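Local atomic coordinates of putative membrane anchored protein (Corynebacterium diphtheriae, PDB entry 3LSO), a protein that is of unknown function but is probably a membrane-anchored protein of the cell envelope, with an elongated all-beta portion that begins with an E-set-like domain. Residues F154-T159 / C176-D181; Q45-S50 / K72-S77. All coordinates share one frame; numbering follows the deposited sequence.

Contact 1 of 2, residues F154-T159 / C176-D181; sequences FIPEKT and CTTNAD
Lys158 O accepts the backbone N-H of Thr178 at the open end of a long antiparallel beta hairpin, strands 150-167 and 170-178, in the N-terminal, E-set-like domain. The N-O distance is 2.9 Å, with 151° at the hydrogen. The same carbonyl oxygen also lies 3.1 Å from Thr177 CA in a CA-H...O contact, so one acceptor is shared by two neighbouring residues. Past this point the two chains part: a corner at Lys158 and Thr159 bends one chain, and Pro156 and Ala180 stand opposite each other with their CA atoms 6.7 Å apart. Side chains occupy the wider gap. Pro156 points its ring at the other chain, CG packing 3.8 Å from Ala180 CB and also touching the carbonyl O of the same residue. Ile155 extends CD1 to the carbonyl oxygen of Asp181, and this tip comes closer to the other chain than the branch CG2 does. Thr178 divides its two branches between different tasks. Its OG1, trans to the backbone N (chi1 179°), accepts from Ala180 N at 3.2 Å in an ST turn that curls the departing chain, and in turn gives a weak hydrogen bond to Asp29 O, while CG2 covers the carbonyl of Glu157. Lys158 starts away from its partner but folds back through bends at chi2 and chi4, running alongside Thr177 and pointing the same way. Two residues before Thr178, Cys176 forms a disulfide with Cys32 of strand 25-36, tying the hairpin to its neighbour, and Arg95 of strand 87-97 donates to Thr159 O. Between the threonines the approach is loose and slanted: Thr159 OG1 comes to 4.0 Å from the methyl CG2 of Thr177.

Contact 2 of 2, residues Q45-S50 / K72-S77; sequences QKSNFS and KDISVS
Gln45 lays its side chain across Val76 between two antiparallel strands, 41-54 and 65-76, whose local segments run at 176° to each other. CB leads toward the opposite strand, and CG, trans to the backbone N (chi1 179°), lies 3.6 Å from Val76 CG1. A bend at chi2 (83°) then sets the amide beside that same methyl: the carbon CD is at 3.2 Å, OE1 is at 3.6 Å, and NE2 is at 3.3 Å from Val76 CG1. The group thus meets the valine through its whole width, and NE2 ends near, though not bonded to, the backbone N of Ser77. The other methyl of the valine, CG2, faces Ser47. The OG of this serine reaches in between two residues of the opposite strand, approaching Ile74 CG2 on one hand and Val76 CG2 on the other. Ile74 also brings CG2 to within 3.3 Å of the carbonyl oxygen of Asn48, with CG1 a little farther from that oxygen. These side chains lie between strand segments whose axes come no closer than 7.1 Å, too far for regular backbone pairing. The backbones come within bonding distance at the other end, where Lys72 N donates to Ser50 O over 3.0 Å. Lys72 then leads its chain away, its amine forming a weak, long ion pair with Glu52. On their far edges, Gln45, Ser47 and Phe49 bond through their backbones to strand 25-36, while Ile74 and Val76 bond to strand 132-136. The arrangement is that of splayed antiparallel strands at the surface of an E-set-like beta domain, bonded at one end and bridged by side chains along the rest.

Both contacts lie in the N-terminal domain, their centres 14 Å apart and their nearest atoms about 6 Å apart, and in each a single backbone hydrogen bond marks where separating antiparallel strands still meet. Strand 25-36 lies between them in the pairing order, bonding to 41-54 along one edge and to 170-178 along the other. Contact 1 is partly buried, with Pro156, Cys176 and Thr178 shut in, and combines aliphatic packing with a side-chain-to-backbone turn and includes one cysteine of a disulfide. Contact 2 is a surface contact without a buried touching residue; there an amide and a serine hydroxyl meet aliphatic methyls.

Contact 1 of 2, residues F154-T159 / C176-D181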
# COMPACT_ATOMS: atom_id res chain seq x y z
N PHE A 154 22.64 -1.59 -14.30
CA PHE A 154 23.71 -2.20 -15.11
C PHE A 154 24.83 -1.22 -15.50
O PHE A 154 24.64 -0.28 -16.29
CB PHE A 154 23.14 -2.93 -16.34
CG PHE A 154 22.25 -4.10 -16.01
CD1 PHE A 154 21.84 -4.36 -14.71
CD2 PHE A 154 21.79 -4.94 -17.02
CE1 PHE A 154 20.99 -5.44 -14.41
CE2 PHE A 154 20.94 -6.03 -16.74
CZ PHE A 154 20.54 -6.27 -15.44
N ILE A 155 26.00 -1.46 -14.93
CA ILE A 155 27.19 -0.63 -15.07
C ILE A 155 28.18 -1.43 -15.89
O ILE A 155 28.26 -2.64 -15.74
CB ILE A 155 27.75 -0.31 -13.64
CG1 ILE A 155 26.80 0.62 -12.89
CG2 ILE A 155 29.15 0.31 -13.68
CD1 ILE A 155 26.46 1.94 -13.66
N PRO A 156 28.92 -0.79 -16.80
CA PRO A 156 29.97 -1.62 -17.37
C PRO A 156 31.12 -1.80 -16.36
O PRO A 156 31.39 -0.92 -15.53
CB PRO A 156 30.41 -0.82 -18.59
CG PRO A 156 30.13 0.60 -18.25
CD PRO A 156 28.95 0.60 -17.32
N GLU A 157 31.75 -2.97 -16.40
CA GLU A 157 32.92 -3.25 -15.58
C GLU A 157 34.09 -2.43 -16.08
O GLU A 157 34.11 -2.05 -17.24
CB GLU A 157 33.25 -4.75 -15.64
CG GLU A 157 32.40 -5.61 -14.70
CD GLU A 157 32.84 -5.49 -13.24
OE1 GLU A 157 34.07 -5.53 -12.98
OE2 GLU A 157 31.94 -5.36 -12.36
N LYS A 158 35.05 -2.13 -15.20
CA LYS A 158 36.29 -1.46 -15.61
C LYS A 158 36.86 -2.23 -16.81
O LYS A 158 36.95 -1.68 -17.91
CB LYS A 158 37.28 -1.43 -14.45
CG LYS A 158 38.62 -0.73 -14.73
CD LYS A 158 38.60 0.72 -14.28
CE LYS A 158 40.01 1.24 -14.03
NZ LYS A 158 40.82 1.36 -15.29
N THR A 159 37.22 -3.50 -16.61
CA THR A 159 37.67 -4.35 -17.70
C THR A 159 36.43 -4.88 -18.41
O THR A 159 35.96 -5.98 -18.13
CB THR A 159 38.56 -5.50 -17.21
OG1 THR A 159 39.76 -4.97 -16.67
CG2 THR A 159 38.94 -6.39 -18.35
N CYS A 176 40.51 -4.65 -22.68
CA CYS A 176 39.96 -3.32 -22.87
C CYS A 176 39.26 -2.82 -21.62
O CYS A 176 38.32 -3.44 -21.13
CB CYS A 176 38.97 -3.31 -24.03
SG CYS A 176 39.71 -3.93 -25.52
N THR A 177 39.74 -1.68 -21.13
CA THR A 177 39.16 -1.01 -19.97
C THR A 177 38.40 0.25 -20.40
O THR A 177 38.71 0.86 -21.42
CB THR A 177 40.24 -0.62 -18.94
OG1 THR A 177 40.99 0.50 -19.43
CG2 THR A 177 41.19 -1.80 -18.68
N THR A 178 37.41 0.61 -19.60
CA THR A 178 36.60 1.80 -19.87
C THR A 178 36.47 2.65 -18.61
O THR A 178 36.88 2.23 -17.53
CB THR A 178 35.20 1.43 -20.37
OG1 THR A 178 34.45 2.62 -20.60
CG2 THR A 178 34.49 0.57 -19.34
N ASN A 179 35.91 3.85 -18.76
CA ASN A 179 35.65 4.69 -17.60
C ASN A 179 34.19 5.08 -17.48
O ASN A 179 33.84 5.93 -16.67
CB ASN A 179 36.55 5.93 -17.61
CG ASN A 179 38.01 5.57 -17.49
OD1 ASN A 179 38.39 4.67 -16.73
ND2 ASN A 179 38.86 6.27 -18.24
N ALA A 180 33.34 4.44 -18.28
CA ALA A 180 31.92 4.76 -18.29
C ALA A 180 31.23 4.45 -16.96
O ALA A 180 31.21 3.29 -16.51
CB ALA A 180 31.23 4.04 -19.44
N ASP A 181 30.68 5.50 -16.34
CA ASP A 181 29.88 5.42 -15.11
C ASP A 181 28.42 5.17 -15.45
O ASP A 181 27.61 4.88 -14.57
CB ASP A 181 29.96 6.75 -14.34
CG ASP A 181 30.87 6.67 -13.13
OD1 ASP A 181 30.94 5.58 -12.53
OD2 ASP A 181 31.50 7.70 -12.77

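Contact 2 of 2, residues Q45-S50 / K72-S77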
# COMPACT_ATOMS: atom_id res chain seq x y z
N GLN A 45 45.71 0.49 -28.24
CA GLN A 45 44.74 0.68 -29.28
C GLN A 45 43.51 1.29 -28.63
O GLN A 45 43.09 0.84 -27.57
CB GLN A 45 44.43 -0.67 -29.90
CG GLN A 45 43.40 -0.65 -31.02
CD GLN A 45 44.00 -0.28 -32.36
OE1 GLN A 45 44.95 -0.93 -32.82
NE2 GLN A 45 43.45 0.76 -32.99
N LYS A 46 42.93 2.31 -29.25
CA LYS A 46 41.73 2.96 -28.74
C LYS A 46 40.51 2.52 -29.54
O LYS A 46 40.62 2.18 -30.72
CB LYS A 46 41.87 4.48 -28.80
CG LYS A 46 43.23 5.01 -28.35
CD LYS A 46 43.34 5.12 -26.83
CE LYS A 46 42.22 6.00 -26.26
NZ LYS A 46 42.71 6.83 -25.13
N SER A 47 39.35 2.53 -28.91
CA SER A 47 38.14 2.10 -29.60
C SER A 47 36.87 2.48 -28.87
O SER A 47 36.93 3.11 -27.82
CB SER A 47 38.17 0.60 -29.82
OG SER A 47 37.18 0.24 -30.75
N ASN A 48 35.73 2.09 -29.44
CA ASN A 48 34.41 2.35 -28.85
C ASN A 48 33.55 1.10 -28.66
O ASN A 48 33.33 0.34 -29.60
CB ASN A 48 33.64 3.37 -29.68
CG ASN A 48 34.18 4.78 -29.52
OD1 ASN A 48 33.59 5.60 -28.82
ND2 ASN A 48 35.31 5.06 -30.17
N PHE A 49 33.07 0.89 -27.44
CA PHE A 49 32.12 -0.19 -27.17
C PHE A 49 30.72 0.36 -27.03
O PHE A 49 30.49 1.27 -26.23
CB PHE A 49 32.50 -0.97 -25.91
CG PHE A 49 31.63 -2.17 -25.68
CD1 PHE A 49 31.83 -3.34 -26.42
CD2 PHE A 49 30.60 -2.14 -24.74
CE1 PHE A 49 31.01 -4.44 -26.22
CE2 PHE A 49 29.77 -3.25 -24.54
CZ PHE A 49 29.98 -4.40 -25.29
N SER A 50 29.78 -0.19 -27.80
CA SER A 50 28.42 0.36 -27.90
C SER A 50 27.34 -0.73 -27.85
O SER A 50 27.41 -1.70 -28.60
CB SER A 50 28.31 1.17 -29.20
OG SER A 50 27.08 1.87 -29.27
N LYS A 72 26.60 -3.37 -31.02
CA LYS A 72 26.88 -2.73 -32.31
C LYS A 72 28.33 -2.98 -32.74
O LYS A 72 29.23 -3.06 -31.89
CB LYS A 72 26.53 -1.23 -32.29
CG LYS A 72 25.04 -0.89 -32.08
CD LYS A 72 24.13 -1.36 -33.23
CE LYS A 72 22.85 -0.50 -33.38
NZ LYS A 72 21.86 -0.60 -32.25
N ASP A 73 28.52 -3.11 -34.06
CA ASP A 73 29.83 -3.44 -34.66
C ASP A 73 30.92 -2.44 -34.26
O ASP A 73 30.64 -1.26 -34.05
CB ASP A 73 29.74 -3.46 -36.19
CG ASP A 73 28.82 -4.55 -36.72
OD1 ASP A 73 28.26 -5.33 -35.92
OD2 ASP A 73 28.67 -4.63 -37.96
N ILE A 74 32.15 -2.91 -34.17
CA ILE A 74 33.28 -2.02 -33.94
C ILE A 74 34.32 -2.13 -35.06
O ILE A 74 34.64 -3.23 -35.49
CB ILE A 74 34.03 -2.34 -32.63
CG1 ILE A 74 33.08 -2.90 -31.58
CG2 ILE A 74 34.76 -1.10 -32.16
CD1 ILE A 74 33.70 -3.97 -30.71
N SER A 75 34.83 -0.98 -35.51
CA SER A 75 36.03 -0.94 -36.34
C SER A 75 37.27 -0.58 -35.54
O SER A 75 37.25 0.30 -34.68
CB SER A 75 35.85 0.04 -37.49
OG SER A 75 35.41 -0.64 -38.65
N VAL A 76 38.37 -1.26 -35.82
CA VAL A 76 39.65 -0.92 -35.23
C VAL A 76 40.62 -0.70 -36.38
O VAL A 76 40.73 -1.54 -37.27
CB VAL A 76 40.14 -2.04 -34.29
CG1 VAL A 76 41.56 -1.79 -33.84
CG2 VAL A 76 39.22 -2.18 -33.08
N SER A 77 41.31 0.44 -36.38
CA SER A 77 42.10 0.83 -37.54
C SER A 77 43.61 0.95 -37.32
O SER A 77 44.22 1.95 -37.73
CB SER A 77 41.53 2.09 -38.19
OG SER A 77 40.66 1.76 -39.25